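Local coordinates for protein peptidyl-tRNA hydrolase (Sulfolobus solfataricus, PDB 1XTY) that hydrolyses the ester bond of peptidyl-tRNAs, probably those that drop off the ribosome during protein synthesis, releasing the N-acylated amino acid or peptide and tRNA, at residues A[67-71]-A[97-101]; A[4-10]-A[55-61]. Residues are numbered along the deposited sequence.

Contact 1 of 2, residues A[67-71]-A[97-101]; sequences IISRA and ITCLG
This is helix-on-sheet packing in the mixed α/β fold of the PTH2 family, with one turn of helix 64-76, residues 67-71, lying over the start of strand 97-106, residues 97-101. The two segment axes approach to 9.1 Å with their N-to-C directions 25° apart, and the crossing is positive. Ile67 and Leu100 have the nearest CA atoms, 6.6 Å apart. The helical turn is regular, with Ala71 N bonded to Ile67 O at 2.9 Å. In the strand, Thr98 (phi/psi -106/-31) and Cys99 form a classic β bulge, both bonded by their backbone to Ile84, so both side chains point away from the helix while Ile97 and Leu100 point toward it.

Across the interface the contact is apolar, 269 Å² in all. Ile67 (m, t) points at the strand: its CG2 lies 4.0 Å from Leu100 CB and 4.3 Å from Ile97 CG2, and its CD1 stops 3.9 Å from Cys99 CA. Ile68 starts away from the strand, but m, m torsions bring its CD1 back to 4.4 Å from Ile97 CD1. Arg70 adds its CB, 4.0 Å from Leu100 CD2, while its guanidinium turns off the interface, NH1 bonding Glu66 O.

Thr98 and Cys99 serve the other side of the sheet, where Thr98 OG1 bonds Gln22 NE2 and Cys99 packs on Gln22 and Ala26 of helix 16-35. On the helix side, Leu100 (t, p) fits its isobutyl group against the turn itself: CD1 meets Ala71 CB at 3.8 Å, and CD2 sits 3.6 Å from Ile67 O and 3.7 Å from Ala71 N.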
loop_
_atom_site.group_PDB
_atom_site.type_symbol
_atom_site.label_atom_id
_atom_site.label_comp_id
_atom_site.label_asym_id
_atom_site.label_seq_id
_atom_site.Cartn_x
_atom_site.Cartn_y
_atom_site.Cartn_z
ATOM N N ILE A 67 -17.202 8.511 4.670
ATOM C CA ILE A 67 -16.367 8.051 3.570
ATOM C C ILE A 67 -17.101 8.293 2.252
ATOM O O ILE A 67 -16.506 8.746 1.278
ATOM C CB ILE A 67 -16.001 6.552 3.729
ATOM C CG1 ILE A 67 -14.757 6.435 4.623
ATOM C CG2 ILE A 67 -15.773 5.899 2.363
ATOM C CD1 ILE A 67 -14.135 5.064 4.676
ATOM N N ILE A 68 -18.401 8.010 2.230
ATOM C CA ILE A 68 -19.198 8.211 1.023
ATOM C C ILE A 68 -19.217 9.698 0.680
ATOM O O ILE A 68 -19.129 10.089 -0.486
ATOM C CB ILE A 68 -20.657 7.725 1.227
ATOM C CG1 ILE A 68 -20.670 6.239 1.596
ATOM C CG2 ILE A 68 -21.479 7.990 -0.034
ATOM C CD1 ILE A 68 -20.096 5.322 0.531
ATOM N N SER A 69 -19.337 10.524 1.711
ATOM C CA SER A 69 -19.364 11.966 1.527
ATOM C C SER A 69 -18.105 12.443 0.814
ATOM O O SER A 69 -18.172 13.242 -0.116
ATOM C CB SER A 69 -19.479 12.664 2.882
ATOM O OG SER A 69 -19.327 14.064 2.740
ATOM N N ARG A 70 -16.954 11.937 1.244
ATOM C CA ARG A 70 -15.693 12.343 0.649
ATOM C C ARG A 70 -15.423 11.722 -0.716
ATOM O O ARG A 70 -14.737 12.316 -1.544
ATOM C CB ARG A 70 -14.559 12.071 1.634
ATOM C CG ARG A 70 -14.705 12.948 2.873
ATOM C CD ARG A 70 -13.598 12.779 3.885
ATOM N NE ARG A 70 -13.763 13.716 4.995
ATOM C CZ ARG A 70 -14.817 13.737 5.808
ATOM N NH1 ARG A 70 -15.807 12.870 5.645
ATOM N NH2 ARG A 70 -14.886 14.635 6.782
ATOM N N ALA A 71 -15.975 10.538 -0.965
ATOM C CA ALA A 71 -15.798 9.906 -2.266
ATOM C C ALA A 71 -16.581 10.725 -3.296
ATOM O O ALA A 71 -16.137 10.916 -4.423
ATOM C CB ALA A 71 -16.311 8.460 -2.233
ATOM N N ILE A 97 -16.990 -1.921 3.444
ATOM C CA ILE A 97 -16.091 -0.856 3.012
ATOM C C ILE A 97 -15.151 -0.526 4.177
ATOM O O ILE A 97 -15.600 -0.210 5.277
ATOM C CB ILE A 97 -16.888 0.399 2.588
ATOM C CG1 ILE A 97 -17.686 0.088 1.316
ATOM C CG2 ILE A 97 -15.945 1.582 2.364
ATOM C CD1 ILE A 97 -18.519 1.251 0.796
ATOM N N THR A 98 -13.847 -0.608 3.929
ATOM C CA THR A 98 -12.853 -0.359 4.970
ATOM C C THR A 98 -12.116 0.969 4.853
ATOM O O THR A 98 -11.706 1.548 5.865
ATOM C CB THR A 98 -11.788 -1.477 4.992
ATOM O OG1 THR A 98 -11.120 -1.518 3.728
ATOM C CG2 THR A 98 -12.428 -2.833 5.270
ATOM N N CYS A 99 -11.924 1.452 3.629
ATOM C CA CYS A 99 -11.220 2.712 3.448
ATOM C C CYS A 99 -11.408 3.304 2.061
ATOM O O CYS A 99 -11.929 2.652 1.148
ATOM C CB CYS A 99 -9.723 2.532 3.736
ATOM S SG CYS A 99 -8.862 1.390 2.628
ATOM N N LEU A 100 -10.970 4.552 1.928
ATOM C CA LEU A 100 -11.075 5.312 0.692
ATOM C C LEU A 100 -9.728 5.935 0.330
ATOM O O LEU A 100 -9.109 6.615 1.150
ATOM C CB LEU A 100 -12.107 6.437 0.868
ATOM C CG LEU A 100 -12.214 7.490 -0.239
ATOM C CD1 LEU A 100 -12.907 6.887 -1.462
ATOM C CD2 LEU A 100 -13.009 8.691 0.267
ATOM N N GLY A 101 -9.272 5.698 -0.892
ATOM C CA GLY A 101 -8.024 6.299 -1.320
ATOM C C GLY A 101 -8.354 7.453 -2.244
ATOM O O GLY A 101 -9.327 7.380 -2.995
#

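Contact 2 of 2, residues A[4-10]-A[55-61]. With SO4 (sulfate ion), chain F.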
loop_
_atom_site.group_PDB
_atom_site.type_symbol
_atom_site.label_atom_id
_atom_site.label_comp_id
_atom_site.label_asym_id
_atom_site.label_seq_id
_atom_site.Cartn_x
_atom_site.Cartn_y
_atom_site.Cartn_z
ATOM N N MET A 4 -1.021 11.525 -1.750
ATOM C CA MET A 4 -2.102 10.556 -1.796
ATOM C C MET A 4 -2.644 10.486 -0.379
ATOM O O MET A 4 -1.879 10.439 0.583
ATOM C CB MET A 4 -1.596 9.167 -2.207
ATOM C CG MET A 4 -2.683 8.096 -2.134
ATOM S SD MET A 4 -2.106 6.416 -2.497
ATOM C CE MET A 4 -2.029 6.478 -4.268
ATOM N N VAL A 5 -3.962 10.500 -0.247
ATOM C CA VAL A 5 -4.581 10.420 1.060
ATOM C C VAL A 5 -5.456 9.180 1.124
ATOM O O VAL A 5 -6.194 8.885 0.183
ATOM C CB VAL A 5 -5.462 11.658 1.346
ATOM C CG1 VAL A 5 -6.085 11.545 2.732
ATOM C CG2 VAL A 5 -4.626 12.924 1.241
ATOM N N ILE A 6 -5.351 8.444 2.224
ATOM C CA ILE A 6 -6.168 7.255 2.416
ATOM C C ILE A 6 -6.968 7.453 3.699
ATOM O O ILE A 6 -6.405 7.695 4.768
ATOM C CB ILE A 6 -5.319 5.966 2.536
ATOM C CG1 ILE A 6 -4.538 5.722 1.242
ATOM C CG2 ILE A 6 -6.228 4.769 2.803
ATOM C CD1 ILE A 6 -3.229 6.464 1.157
ATOM N N VAL A 7 -8.287 7.370 3.573
ATOM C CA VAL A 7 -9.192 7.541 4.702
ATOM C C VAL A 7 -9.635 6.178 5.219
ATOM O O VAL A 7 -10.289 5.419 4.505
ATOM C CB VAL A 7 -10.438 8.350 4.280
ATOM C CG1 VAL A 7 -11.316 8.634 5.499
ATOM C CG2 VAL A 7 -10.010 9.649 3.608
ATOM N N VAL A 8 -9.285 5.875 6.465
ATOM C CA VAL A 8 -9.629 4.596 7.075
ATOM C C VAL A 8 -10.791 4.709 8.064
ATOM O O VAL A 8 -10.875 5.678 8.818
ATOM C CB VAL A 8 -8.412 4.013 7.819
ATOM C CG1 VAL A 8 -8.758 2.666 8.423
ATOM C CG2 VAL A 8 -7.235 3.895 6.864
ATOM N N ARG A 9 -11.683 3.718 8.053
ATOM C CA ARG A 9 -12.831 3.685 8.965
ATOM C C ARG A 9 -12.398 3.222 10.348
ATOM O O ARG A 9 -11.763 2.177 10.488
ATOM C CB ARG A 9 -13.909 2.730 8.458
ATOM C CG ARG A 9 -14.739 3.264 7.315
ATOM C CD ARG A 9 -15.802 2.259 6.916
ATOM N NE ARG A 9 -16.799 2.059 7.964
ATOM C CZ ARG A 9 -17.747 1.129 7.915
ATOM N NH1 ARG A 9 -17.818 0.314 6.871
ATOM N NH2 ARG A 9 -18.628 1.021 8.899
ATOM N N SER A 10 -12.766 3.989 11.369
ATOM C CA SER A 10 -12.404 3.657 12.742
ATOM C C SER A 10 -13.481 2.872 13.491
ATOM O O SER A 10 -13.205 2.295 14.541
ATOM C CB SER A 10 -12.094 4.938 13.520
ATOM O OG SER A 10 -11.114 5.717 12.854
ATOM N N PRO A 55 4.604 10.502 -1.146
ATOM C CA PRO A 55 4.063 11.027 0.116
ATOM C C PRO A 55 2.613 10.580 0.326
ATOM O O PRO A 55 1.786 10.724 -0.570
ATOM C CB PRO A 55 4.151 12.543 -0.072
ATOM C CG PRO A 55 5.263 12.714 -1.045
ATOM C CD PRO A 55 5.044 11.598 -2.023
ATOM N N LYS A 56 2.313 10.053 1.507
ATOM C CA LYS A 56 0.966 9.598 1.827
ATOM C C LYS A 56 0.493 10.163 3.155
ATOM O O LYS A 56 1.285 10.383 4.068
ATOM C CB LYS A 56 0.915 8.073 1.909
ATOM C CG LYS A 56 1.101 7.355 0.589
ATOM C CD LYS A 56 1.159 5.852 0.807
ATOM C CE LYS A 56 2.497 5.275 0.368
ATOM N NZ LYS A 56 3.643 5.955 1.023
ATOM N N ILE A 57 -0.806 10.400 3.255
ATOM C CA ILE A 57 -1.394 10.908 4.482
ATOM C C ILE A 57 -2.484 9.916 4.840
ATOM O O ILE A 57 -3.422 9.716 4.071
ATOM C CB ILE A 57 -2.031 12.291 4.278
ATOM C CG1 ILE A 57 -0.991 13.258 3.700
ATOM C CG2 ILE A 57 -2.575 12.813 5.603
ATOM C CD1 ILE A 57 -1.547 14.625 3.344
ATOM N N ILE A 58 -2.356 9.283 5.998
ATOM C CA ILE A 58 -3.345 8.313 6.427
ATOM C C ILE A 58 -4.196 8.905 7.541
ATOM O O ILE A 58 -3.733 9.070 8.672
ATOM C CB ILE A 58 -2.667 7.027 6.917
ATOM C CG1 ILE A 58 -1.740 6.494 5.819
ATOM C CG2 ILE A 58 -3.717 5.981 7.276
ATOM C CD1 ILE A 58 -0.938 5.292 6.234
ATOM N N VAL A 59 -5.438 9.234 7.207
ATOM C CA VAL A 59 -6.358 9.816 8.171
ATOM C C VAL A 59 -7.497 8.852 8.459
ATOM O O VAL A 59 -7.602 7.798 7.827
ATOM C CB VAL A 59 -6.913 11.154 7.650
ATOM C CG1 VAL A 59 -5.775 12.148 7.478
ATOM C CG2 VAL A 59 -7.629 10.946 6.321
ATOM N N LYS A 60 -8.350 9.203 9.416
ATOM C CA LYS A 60 -9.460 8.333 9.777
ATOM C C LYS A 60 -10.799 9.049 9.930
ATOM O O LYS A 60 -10.852 10.271 10.069
ATOM C CB LYS A 60 -9.133 7.597 11.079
ATOM C CG LYS A 60 -8.838 8.517 12.257
ATOM C CD LYS A 60 -8.497 7.726 13.518
ATOM C CE LYS A 60 -8.144 8.649 14.676
ATOM N NZ LYS A 60 -7.833 7.901 15.933
ATOM N N VAL A 61 -11.871 8.263 9.878
ATOM C CA VAL A 61 -13.243 8.744 10.039
ATOM C C VAL A 61 -13.953 7.647 10.821
ATOM O O VAL A 61 -13.564 6.485 10.744
ATOM C CB VAL A 61 -13.962 8.946 8.678
ATOM C CG1 VAL A 61 -13.299 10.068 7.898
ATOM C CG2 VAL A 61 -13.947 7.657 7.881
HETATM S S SO4 F . -21.080 -1.393 7.575
HETATM O O1 SO4 F . -20.621 -2.739 7.959
HETATM O O2 SO4 F . -20.120 -0.804 6.628
HETATM O O3 SO4 F . -21.163 -0.547 8.781
HETATM O O4 SO4 F . -22.407 -1.493 6.941
#
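Two neighbouring parallel strands, 4-9 and 56-61, pair here in the interior of the mixed sheet, strand 4-9 lying between 56-61 and 97-106. Their segment axes come within 4.4 Å with their directions 33° apart, and the register runs in step from Met4 with Lys56 to Arg9 with Val61.

Strand 4-9 uses the NH and CO of its even-numbered residues toward this partner. Ile6 N donates to Ile57 O (3.0 Å) and Ile6 O accepts from Val59 N (3.0 Å); Val8 repeats the pattern with Val59 O (2.9 Å) and Val61 N (3.0 Å). The pairing takes in the residues flanking the strands, Pro55 O accepting from Met4 N (3.1 Å) and Ser10 N donating to Val61 O (2.7 Å). Val5, Val7 and Arg9 turn their backbone polar groups to strand 97-106 instead.

Strands 2-9 and 56-61 form a right-handed β-α-β crossover, the connection holding helices 16-35 and 40-51, and helix 16-35 covers Met4, Ile6 and Val8. On that same face, Lys56 and Ile58 pack against Ala21 and Gly17 of the second subunit. On the opposite face Val5 and Val7 lie under helix 107-114, Val61 under helix 64-76, and Val59 meets Leu117; Val7 CG1 touches Val61 CG1 at 3.4 Å, and Val7 CG2 lies 3.8 Å from Val59 CG2.

At the C-terminal end of its strand, Arg9 extends out to a sulfate, probably from the crystallisation liquor: NH1 bonds O2 at 2.6 Å and NH2 bonds O3 at 3.0 Å. Asp11 forms a salt bridge with Arg9 NE.

How the contacts relate
The two contacts lie in series along the chain, contact 2 closing at Val61 before contact 1 opens at Ile67, and helix 64-76 directly follows strand 56-61. Their centres are 9 Å apart. Both reach the same mixed sheet, where strands 97-106 and 2-9 are antiparallel neighbours: Leu100 O lies 2.7 Å from Val7 N, a probable hydrogen bond. Contact 2 joins strands within the sheet, while contact 1 sets a helix on one of its faces. They also meet at Arg9, whose CG lies 3.3 Å from Ile67 CD1 and whose NH1 makes a hydrogen bond of 2.8 Å to Ile97 O, so the sulfate-bound arginine lies where the two contacts come together.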